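Local coordinates for SusD superfamily protein (Bacteroides thetaiotaomicron, PDB 3MCX) that is of uncharacterised function but, as a SusD family protein of the outer membrane, probably helps to capture glycans at the cell surface for uptake, at residues G30-A35 with F258-T263; S39-N44 with I351-L356; K220-A225 with I374-G379; N362-G367 with E399-D404. One frame throughout, in Å; residues are numbered along the deposited sequence.

Interaction 1 of 4, residues G30-A35 with F258-T263; sequences GIYRLA and FELYIT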
# COMPACT_ATOMS: atom_id res chain seq x y z
N GLY A 30 11.74 -16.55 -3.88
CA GLY A 30 10.40 -17.09 -3.80
C GLY A 30 9.45 -16.33 -2.90
O GLY A 30 8.25 -16.21 -3.17
N ILE A 31 9.96 -15.80 -1.79
CA ILE A 31 9.17 -14.97 -0.91
C ILE A 31 8.74 -13.67 -1.62
O ILE A 31 7.57 -13.28 -1.59
CB ILE A 31 9.98 -14.66 0.38
CG1 ILE A 31 10.10 -15.94 1.19
CG2 ILE A 31 9.38 -13.51 1.22
CD1 ILE A 31 11.11 -15.88 2.32
N TYR A 32 9.69 -13.00 -2.29
CA TYR A 32 9.35 -11.81 -3.05
C TYR A 32 8.33 -12.12 -4.15
O TYR A 32 7.39 -11.34 -4.35
CB TYR A 32 10.60 -11.24 -3.69
CG TYR A 32 11.53 -10.51 -2.73
CD1 TYR A 32 11.12 -9.38 -2.08
CD2 TYR A 32 12.85 -10.90 -2.59
CE1 TYR A 32 12.00 -8.65 -1.24
CE2 TYR A 32 13.73 -10.20 -1.77
CZ TYR A 32 13.29 -9.06 -1.12
OH TYR A 32 14.14 -8.31 -0.34
N ARG A 33 8.49 -13.25 -4.83
CA ARG A 33 7.58 -13.66 -5.90
C ARG A 33 6.18 -13.88 -5.35
O ARG A 33 5.20 -13.44 -5.91
CB ARG A 33 8.07 -14.90 -6.62
CG ARG A 33 7.32 -15.19 -7.91
N LEU A 34 6.07 -14.56 -4.20
CA LEU A 34 4.78 -14.78 -3.56
C LEU A 34 4.13 -13.45 -3.18
O LEU A 34 2.92 -13.23 -3.38
CB LEU A 34 4.96 -15.67 -2.32
CG LEU A 34 3.69 -16.20 -1.66
CD1 LEU A 34 2.81 -17.00 -2.64
CD2 LEU A 34 4.16 -17.17 -0.55
N ALA A 35 4.91 -12.51 -2.66
CA ALA A 35 4.41 -11.20 -2.29
C ALA A 35 3.89 -10.43 -3.49
O ALA A 35 2.95 -9.65 -3.36
CB ALA A 35 5.47 -10.37 -1.51
N PHE A 258 11.36 0.51 -3.26
CA PHE A 258 11.17 -0.96 -3.29
C PHE A 258 10.06 -1.22 -4.28
O PHE A 258 8.97 -0.69 -4.17
CB PHE A 258 10.84 -1.48 -1.90
CG PHE A 258 10.45 -2.95 -1.82
CD1 PHE A 258 11.06 -3.91 -2.62
CD2 PHE A 258 9.51 -3.36 -0.90
CE1 PHE A 258 10.68 -5.26 -2.51
CE2 PHE A 258 9.15 -4.73 -0.79
CZ PHE A 258 9.72 -5.65 -1.62
N GLU A 259 10.37 -2.06 -5.27
CA GLU A 259 9.46 -2.35 -6.37
C GLU A 259 9.68 -3.80 -6.80
O GLU A 259 10.82 -4.21 -7.03
CB GLU A 259 9.74 -1.37 -7.50
CG GLU A 259 9.04 -1.63 -8.82
CD GLU A 259 9.41 -0.54 -9.82
OE1 GLU A 259 9.47 0.65 -9.41
OE2 GLU A 259 9.70 -0.83 -10.99
N LEU A 260 8.59 -4.55 -6.91
CA LEU A 260 8.66 -5.96 -7.30
C LEU A 260 8.64 -6.07 -8.81
O LEU A 260 7.84 -5.45 -9.49
CB LEU A 260 7.51 -6.76 -6.68
CG LEU A 260 7.51 -6.75 -5.16
CD1 LEU A 260 6.14 -7.19 -4.64
CD2 LEU A 260 8.64 -7.64 -4.62
N TYR A 261 9.56 -6.89 -9.33
CA TYR A 261 9.75 -7.07 -10.77
C TYR A 261 8.73 -8.06 -11.31
O TYR A 261 8.60 -9.19 -10.78
CB TYR A 261 11.15 -7.58 -11.03
CG TYR A 261 11.52 -7.77 -12.47
CD1 TYR A 261 11.47 -6.72 -13.37
CD2 TYR A 261 11.93 -9.02 -12.96
CE1 TYR A 261 11.81 -6.90 -14.69
CE2 TYR A 261 12.30 -9.21 -14.29
CZ TYR A 261 12.24 -8.14 -15.15
OH TYR A 261 12.60 -8.33 -16.47
N ILE A 262 8.05 -7.65 -12.38
CA ILE A 262 7.03 -8.43 -13.06
C ILE A 262 7.36 -8.53 -14.53
O ILE A 262 7.75 -7.56 -15.19
CB ILE A 262 5.65 -7.73 -12.95
CG1 ILE A 262 5.21 -7.56 -11.48
CG2 ILE A 262 4.57 -8.41 -13.82
CD1 ILE A 262 4.94 -8.87 -10.75
N THR A 263 7.22 -9.74 -15.07
CA THR A 263 7.10 -9.94 -16.52
C THR A 263 6.01 -10.98 -16.78
O THR A 263 5.45 -11.56 -15.84
CB THR A 263 8.41 -10.42 -17.17
OG1 THR A 263 8.64 -11.78 -16.79
CG2 THR A 263 9.61 -9.52 -16.76
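Phe258 and Leu260 lean on Tyr32 and Ala35, so that one side of helix 21-36 packs against side chains of strand 256-260, half of the small two-stranded antiparallel sheet of this largely helical SusD-family protein. Phe258 stands at the corner where strand 256-260 is broken. A chi1 of 173° turns its ring away from its own N-H and beside its carbonyl carbon, toward Tyr32, and the two rings meet rim to rim, neither lying over the other's face. Their centroids are 6.0 Å apart and their planes 65° from each other. The nearest carbons are Tyr32 CE1 and Phe258 CZ at 3.8 Å, and CZ lies close to the plane of the tyrosine ring. A tyrosine suits this buried place because only its ring carbons have to be apolar here: the hydroxyl at its far end is hydrogen-bonded to Glu124 and to the backbone N of Ile199. Glu259 follows with its side chain on the other side of the strand, where its carboxylate is held by Ser256, Asn350 and the N-H of Phe252. Leu260 returns to the helix, as the alternation of a strand requires, and its forked end suits the helix surface, one methyl for each of two residues a turn apart. Its CD2 branch meets Tyr32 at the ring atom CD1, 4.0 Å away, the two side chains crossing at about a right angle, and also touches that residue's carbonyl oxygen. The other branch settles on the backbone of a small residue, Leu260 CD1 lying 4.1 Å from Ala35 C.

Interaction 2 of 4, residues S39-N44 with I351-L356; sequences SYYGDN and ICIIRL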
# COMPACT_ATOMS: atom_id res chain seq x y z
N SER A 39 -3.51 -12.08 -4.54
CA SER A 39 -4.01 -12.10 -3.17
C SER A 39 -3.06 -11.42 -2.20
O SER A 39 -3.43 -11.23 -1.04
CB SER A 39 -4.41 -13.50 -2.68
OG SER A 39 -5.22 -14.20 -3.62
N TYR A 40 -1.87 -11.05 -2.65
CA TYR A 40 -1.01 -10.19 -1.86
C TYR A 40 -0.87 -8.83 -2.59
O TYR A 40 -1.87 -8.17 -2.81
CB TYR A 40 0.32 -10.86 -1.52
CG TYR A 40 1.08 -10.27 -0.32
CD1 TYR A 40 0.84 -8.97 0.14
CD2 TYR A 40 2.04 -11.03 0.36
CE1 TYR A 40 1.53 -8.45 1.20
CE2 TYR A 40 2.75 -10.48 1.44
CZ TYR A 40 2.47 -9.19 1.83
OH TYR A 40 3.18 -8.65 2.89
N TYR A 41 0.34 -8.43 -3.00
CA TYR A 41 0.49 -7.11 -3.60
C TYR A 41 0.06 -7.07 -5.08
O TYR A 41 -0.09 -5.98 -5.64
CB TYR A 41 1.93 -6.64 -3.47
CG TYR A 41 2.31 -6.02 -2.16
CD1 TYR A 41 1.75 -4.84 -1.74
CD2 TYR A 41 3.26 -6.62 -1.37
CE1 TYR A 41 2.15 -4.22 -0.56
CE2 TYR A 41 3.66 -6.01 -0.17
CZ TYR A 41 3.11 -4.83 0.24
OH TYR A 41 3.53 -4.23 1.42
N GLY A 42 -0.16 -8.21 -5.72
CA GLY A 42 -0.71 -8.22 -7.07
C GLY A 42 -2.00 -7.44 -7.20
O GLY A 42 -2.29 -6.86 -8.25
N ASP A 43 -2.83 -7.48 -6.15
CA ASP A 43 -4.22 -6.99 -6.23
C ASP A 43 -4.77 -6.54 -4.89
O ASP A 43 -4.81 -5.33 -4.65
CB ASP A 43 -5.12 -7.97 -7.00
CG ASP A 43 -4.73 -9.41 -6.74
OD1 ASP A 43 -4.55 -9.75 -5.57
OD2 ASP A 43 -4.65 -10.20 -7.71
N ASN A 44 -5.18 -7.46 -4.01
CA ASN A 44 -5.93 -7.04 -2.83
C ASN A 44 -5.21 -5.99 -1.98
O ASN A 44 -5.83 -4.98 -1.61
CB ASN A 44 -6.33 -8.24 -2.00
CG ASN A 44 -7.26 -9.15 -2.75
OD1 ASN A 44 -6.83 -9.88 -3.65
ND2 ASN A 44 -8.56 -9.14 -2.37
N ILE A 351 5.42 -3.57 -9.60
CA ILE A 351 4.65 -3.19 -8.42
C ILE A 351 5.54 -2.35 -7.50
O ILE A 351 6.34 -2.88 -6.71
CB ILE A 351 4.13 -4.41 -7.63
CG1 ILE A 351 3.47 -5.46 -8.55
CG2 ILE A 351 3.13 -3.91 -6.61
CD1 ILE A 351 2.90 -6.67 -7.75
N CYS A 352 5.38 -1.03 -7.56
CA CYS A 352 6.12 -0.17 -6.67
C CYS A 352 5.45 -0.18 -5.31
O CYS A 352 4.24 0.10 -5.18
CB CYS A 352 6.15 1.25 -7.24
SG CYS A 352 7.08 2.38 -6.17
N ILE A 353 6.21 -0.63 -4.30
CA ILE A 353 5.71 -0.76 -2.94
C ILE A 353 5.83 0.55 -2.17
O ILE A 353 4.92 0.91 -1.44
CB ILE A 353 6.46 -1.90 -2.21
CG1 ILE A 353 6.36 -3.22 -2.97
CG2 ILE A 353 5.95 -2.05 -0.73
CD1 ILE A 353 4.95 -3.74 -3.21
N ILE A 354 6.94 1.27 -2.33
CA ILE A 354 7.09 2.59 -1.72
C ILE A 354 8.07 3.42 -2.56
O ILE A 354 9.05 2.90 -3.09
CB ILE A 354 7.50 2.49 -0.22
CG1 ILE A 354 7.49 3.86 0.46
CG2 ILE A 354 8.85 1.80 -0.07
CD1 ILE A 354 7.35 3.78 1.99
N ARG A 355 7.76 4.70 -2.70
CA ARG A 355 8.61 5.61 -3.46
C ARG A 355 8.84 6.93 -2.72
O ARG A 355 8.20 7.27 -1.73
CB ARG A 355 8.06 5.83 -4.86
CG ARG A 355 6.77 6.56 -4.93
CD ARG A 355 6.31 6.68 -6.38
NE ARG A 355 4.97 7.26 -6.50
CZ ARG A 355 4.64 8.55 -6.63
NH1 ARG A 355 5.55 9.50 -6.84
NH2 ARG A 355 3.36 8.89 -6.64
N LEU A 356 9.81 7.67 -3.23
CA LEU A 356 10.33 8.82 -2.53
C LEU A 356 9.26 9.88 -2.24
O LEU A 356 9.33 10.53 -1.20
CB LEU A 356 11.50 9.40 -3.32
CG LEU A 356 12.43 10.38 -2.61
CD1 LEU A 356 13.05 9.76 -1.34
CD2 LEU A 356 13.50 10.94 -3.56
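Ile353 sets its CD1 methyl squarely on the face of the Tyr41 ring, 3.6 Å from the centroid and only 10° off the ring normal, a textbook CH-pi contact. All six ring carbons of Tyr41 lie within about 4 Å of that methyl. In Ile353, CG1 stands opposite the carbonyl carbon (chi1 -55°) and brings CD1 over the ring, while the CG2 branch reaches toward the phenol end, 3.9 Å from Tyr41 OH. The hydroxyl itself is tied to Asn135, so the ring is anchored at its polar end as well as pressed on its face. Ile353 and Ile354 both face Phe258, a classic beta bulge in strand 351-355, whose extra residue probably alters how the side chains leave the strand. Replacing Tyr41 with an alanine would probably leave the Ile353 methyl without the ring face it rests on and Asn135 with one of its two tyrosine hydroxyls, that of Tyr40. The neighbouring contact is looser: Ile351 offers CD1 to the backbone, 3.7 Å from Tyr41 O, with Gly42 N a little farther off, and its CG2 stays 4.3 Å from Tyr41 CB. Away from the strand the loop holds itself together through polar bonds. Asp43 OD1 accepts from two backbone donors, Ser39 N at 2.8 Å through its syn lone pair and Asn44 N through its anti lone pair.

Interaction 3 of 4, residues K220-A225 with I374-G379; sequences KAYDAA and IEEAQG. With ZN (zinc ion), chain C.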
# COMPACT_ATOMS: atom_id res chain seq x y z
N LYS A 220 9.63 9.52 15.47
CA LYS A 220 10.27 8.34 14.86
C LYS A 220 10.01 8.28 13.36
O LYS A 220 10.89 7.91 12.58
CB LYS A 220 9.80 7.04 15.52
CG LYS A 220 10.19 6.95 16.98
CD LYS A 220 9.49 5.83 17.67
CE LYS A 220 10.06 5.63 19.04
NZ LYS A 220 11.52 5.32 18.97
N ALA A 221 8.78 8.62 12.94
CA ALA A 221 8.46 8.68 11.52
C ALA A 221 9.34 9.72 10.83
O ALA A 221 9.85 9.47 9.71
CB ALA A 221 6.97 8.99 11.30
N TYR A 222 9.47 10.87 11.46
CA TYR A 222 10.28 11.96 10.91
C TYR A 222 11.74 11.56 10.78
O TYR A 222 12.39 11.87 9.77
CB TYR A 222 10.15 13.24 11.76
CG TYR A 222 10.61 14.50 11.07
CD1 TYR A 222 9.76 15.16 10.18
CD2 TYR A 222 11.86 15.03 11.29
CE1 TYR A 222 10.16 16.31 9.53
CE2 TYR A 222 12.27 16.21 10.65
CZ TYR A 222 11.40 16.81 9.75
OH TYR A 222 11.78 17.97 9.10
N ASP A 223 12.28 10.94 11.82
CA ASP A 223 13.67 10.49 11.78
C ASP A 223 13.91 9.49 10.64
O ASP A 223 14.89 9.63 9.89
CB ASP A 223 14.12 9.96 13.14
CG ASP A 223 14.21 11.06 14.20
OD1 ASP A 223 14.31 12.23 13.86
OD2 ASP A 223 14.12 10.71 15.38
N ALA A 224 13.03 8.51 10.48
CA ALA A 224 13.19 7.52 9.42
C ALA A 224 13.08 8.17 8.05
O ALA A 224 13.89 7.89 7.15
CB ALA A 224 12.18 6.38 9.56
N ALA A 225 12.05 9.01 7.85
CA ALA A 225 11.82 9.63 6.54
C ALA A 225 12.99 10.54 6.20
O ALA A 225 13.49 10.51 5.10
CB ALA A 225 10.49 10.40 6.52
N ILE A 374 9.21 22.51 11.90
CA ILE A 374 8.09 22.91 11.06
C ILE A 374 8.55 23.47 9.71
O ILE A 374 8.06 23.03 8.68
CB ILE A 374 7.21 23.95 11.76
CG1 ILE A 374 6.57 23.31 13.00
CG2 ILE A 374 6.10 24.48 10.81
CD1 ILE A 374 5.70 22.15 12.70
N GLU A 375 9.51 24.39 9.70
CA GLU A 375 9.98 24.97 8.45
C GLU A 375 10.57 23.91 7.52
O GLU A 375 10.30 23.89 6.33
CB GLU A 375 11.02 26.06 8.71
CG GLU A 375 11.29 26.84 7.48
CD GLU A 375 12.26 27.95 7.63
OE1 GLU A 375 12.89 28.11 8.71
OE2 GLU A 375 12.38 28.68 6.63
N GLU A 376 11.35 23.00 8.08
CA GLU A 376 11.92 21.90 7.30
C GLU A 376 10.82 21.02 6.71
O GLU A 376 10.84 20.64 5.53
CB GLU A 376 12.91 21.08 8.17
CG GLU A 376 13.67 20.04 7.40
CD GLU A 376 14.70 19.33 8.24
OE1 GLU A 376 14.30 18.57 9.14
OE2 GLU A 376 15.91 19.55 7.99
N ALA A 377 9.84 20.67 7.54
CA ALA A 377 8.69 19.88 7.12
C ALA A 377 7.87 20.53 5.99
O ALA A 377 7.47 19.85 5.00
CB ALA A 377 7.79 19.59 8.34
N GLN A 378 7.63 21.83 6.13
CA GLN A 378 6.92 22.61 5.13
C GLN A 378 7.69 22.58 3.80
O GLN A 378 7.11 22.42 2.72
CB GLN A 378 6.72 24.01 5.74
CG GLN A 378 6.79 25.17 4.89
CD GLN A 378 6.85 26.44 5.73
OE1 GLN A 378 6.60 26.41 6.94
NE2 GLN A 378 7.17 27.53 5.11
N GLY A 379 9.01 22.62 3.90
CA GLY A 379 9.88 22.52 2.73
C GLY A 379 9.67 21.22 1.99
O GLY A 379 9.67 21.19 0.76
ZN ZN C . 13.74 30.04 6.58
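Tyr222 reaches from helix 218-231 to helix 374-385, meeting Glu376 with its hydroxyl and Ala377 with ring carbon CE1. These belong to the stacked helices of a SusD-family protein, whose helical part is related to tetratricopeptide repeats. Along the first helix, Ala221 comes just before Tyr222 and packs instead against Tyr212 and Ala366. The Tyr222 side chain leaves its helix toward the second one, and a chi1 of -163° places the ring beside its carbonyl carbon, with the hydroxyl at the glutamate. Tyr222 OH donates to Glu376 OE1 over a short 2.6 Å, using the anti lone pair of that oxygen. OE1 lies in the plane of the ring, and ring and carboxylate are turned only 25° apart. Tyrosine suits the place because it joins an apolar ring to a donor long enough in reach to meet the neighbouring helix. Beside the hydrogen bond, Ala377 CB lies 4.2 Å from Tyr222 CE1, an apolar contact. A phenylalanine in place of Tyr222 would probably keep the contact with Ala377 but leave Glu376 OE1 without its donor. On the second helix, Glu375 heads the other way, its OE2 binding a zinc ion at 1.9 Å. Back at Glu376, its second oxygen, OE2, forms a salt bridge with Lys230, and Lys370 makes a cation-pi contact with Tyr222. With both oxygens of Glu376 engaged, the carboxylate is held against turning, and the phenol proton and the lysine charge would together be expected to stabilise its negative form.

Interaction 4 of 4, residues N362-G367 with E399-D404; sequences NAAEAG and ETFTLD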
# COMPACT_ATOMS: atom_id res chain seq x y z
N ASN A 362 5.35 11.88 4.15
CA ASN A 362 5.42 11.34 5.52
C ASN A 362 6.18 12.27 6.42
O ASN A 362 5.77 12.55 7.54
CB ASN A 362 6.09 9.96 5.54
CG ASN A 362 5.23 8.85 4.96
OD1 ASN A 362 4.05 9.05 4.65
ND2 ASN A 362 5.83 7.64 4.81
N ALA A 363 7.33 12.78 5.95
CA ALA A 363 8.07 13.77 6.73
C ALA A 363 7.26 15.05 6.97
O ALA A 363 7.28 15.60 8.07
CB ALA A 363 9.44 14.10 6.05
N ALA A 364 6.60 15.55 5.93
CA ALA A 364 5.83 16.77 6.08
C ALA A 364 4.73 16.61 7.14
O ALA A 364 4.59 17.48 8.00
CB ALA A 364 5.24 17.20 4.76
N GLU A 365 4.01 15.50 7.06
CA GLU A 365 2.89 15.22 7.98
C GLU A 365 3.44 14.99 9.41
O GLU A 365 2.93 15.56 10.36
CB GLU A 365 2.07 14.04 7.50
CG GLU A 365 0.83 13.76 8.34
CD GLU A 365 0.01 12.60 7.82
OE1 GLU A 365 0.22 12.13 6.66
OE2 GLU A 365 -0.85 12.12 8.61
N ALA A 366 4.50 14.19 9.54
CA ALA A 366 5.07 13.92 10.85
C ALA A 366 5.59 15.20 11.49
O ALA A 366 5.43 15.40 12.70
CB ALA A 366 6.17 12.87 10.76
N GLY A 367 6.20 16.08 10.70
CA GLY A 367 6.72 17.33 11.22
C GLY A 367 5.62 18.25 11.74
O GLY A 367 5.68 18.78 12.85
N GLU A 399 1.80 29.83 7.50
CA GLU A 399 0.37 30.06 7.71
C GLU A 399 -0.54 29.11 6.92
O GLU A 399 -1.63 28.76 7.39
CB GLU A 399 -0.01 31.53 7.42
CG GLU A 399 0.36 32.06 6.04
N THR A 400 -0.13 28.69 5.71
CA THR A 400 -0.95 27.83 4.87
C THR A 400 -0.52 26.35 4.93
O THR A 400 -1.10 25.50 4.31
CB THR A 400 -1.01 28.33 3.40
OG1 THR A 400 0.33 28.38 2.88
CG2 THR A 400 -1.64 29.73 3.35
N PHE A 401 0.49 26.07 5.74
CA PHE A 401 0.95 24.71 5.96
C PHE A 401 0.05 24.04 7.00
O PHE A 401 0.35 24.08 8.20
CB PHE A 401 2.41 24.73 6.43
CG PHE A 401 3.04 23.36 6.62
CD1 PHE A 401 2.89 22.34 5.69
CD2 PHE A 401 3.89 23.13 7.72
CE1 PHE A 401 3.50 21.10 5.85
CE2 PHE A 401 4.49 21.86 7.89
CZ PHE A 401 4.32 20.88 6.95
N THR A 402 -1.04 23.47 6.52
CA THR A 402 -2.05 22.84 7.38
C THR A 402 -2.09 21.33 7.11
O THR A 402 -1.66 20.83 6.05
CB THR A 402 -3.43 23.39 7.10
OG1 THR A 402 -3.80 22.98 5.78
CG2 THR A 402 -3.47 24.96 7.21
N LEU A 403 -2.65 20.56 8.04
CA LEU A 403 -2.85 19.14 7.82
C LEU A 403 -3.70 18.89 6.57
O LEU A 403 -3.37 18.04 5.77
CB LEU A 403 -3.49 18.52 9.06
CG LEU A 403 -3.73 17.02 8.97
CD1 LEU A 403 -2.43 16.21 8.74
CD2 LEU A 403 -4.50 16.51 10.25
N ASP A 404 -4.79 19.62 6.40
CA ASP A 404 -5.66 19.40 5.25
C ASP A 404 -4.87 19.61 3.96
O ASP A 404 -5.04 18.87 3.00
CB ASP A 404 -6.86 20.35 5.27
CG ASP A 404 -7.84 20.05 4.14
OD1 ASP A 404 -8.33 18.91 4.06
OD2 ASP A 404 -8.09 20.97 3.33
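Phe401 points its ring toward helix 356-370 end on, so that CZ, the atom farthest from its own backbone, does the touching. CZ comes 3.6 Å from Ala364 O, obliquely to the ring, and 4.4 Å from Ala364 CB. The chi1 of Phe401, -177°, turns the ring toward helix 356-370. Alanine suits the receiving place, since its short side chain lets a bulky ring close in on the helix. Gln378 and Leu381 of helix 374-385 and Ile406 of helix 403-414 also touch the ring, so Phe401 lies among helices 356-370, 374-385 and 403-414 of the TPR-like array. Its backbone forms the centre of an inverse gamma turn, a tight bend just ahead of helix 403-414, and Thr402 after it is the N-cap, with OG1 accepting from the N-H of Arg405. The next residue, Leu403, crosses Glu365 obliquely, its CD1 branch 4.1 Å from Glu365 CG. Here the glutamate serves through its CG methylene: extended beyond CG, it carries its carboxylate past the leucine to a salt bridge with Arg426 and a hydrogen bond with Asn427.

How the interactions relate
The four contacts fall into two pairs. Interactions 1 and 2 have centres 9 Å apart and share the two-stranded sheet: Phe258 O lies 2.8 Å from Ile353 N, and Leu260 N as far from Ile351 O, probable hydrogen bonds that bind strand 256-260 to strand 351-355. Interaction 3 joins helices 218-231 and 374-385, interaction 4 helix 356-370 and the start of 403-414; their centres are also 9 Å apart, and Phe401 CZ touches Gln378 N at 3.5 Å. Strand 351-355 runs straight into helix 356-370 and so links the pairs, though interactions 1 and 4 lie 33 Å apart, centre to centre. Zinc-binding Glu375 belongs to interaction 3, its side chain about 8 Å from that of Phe401.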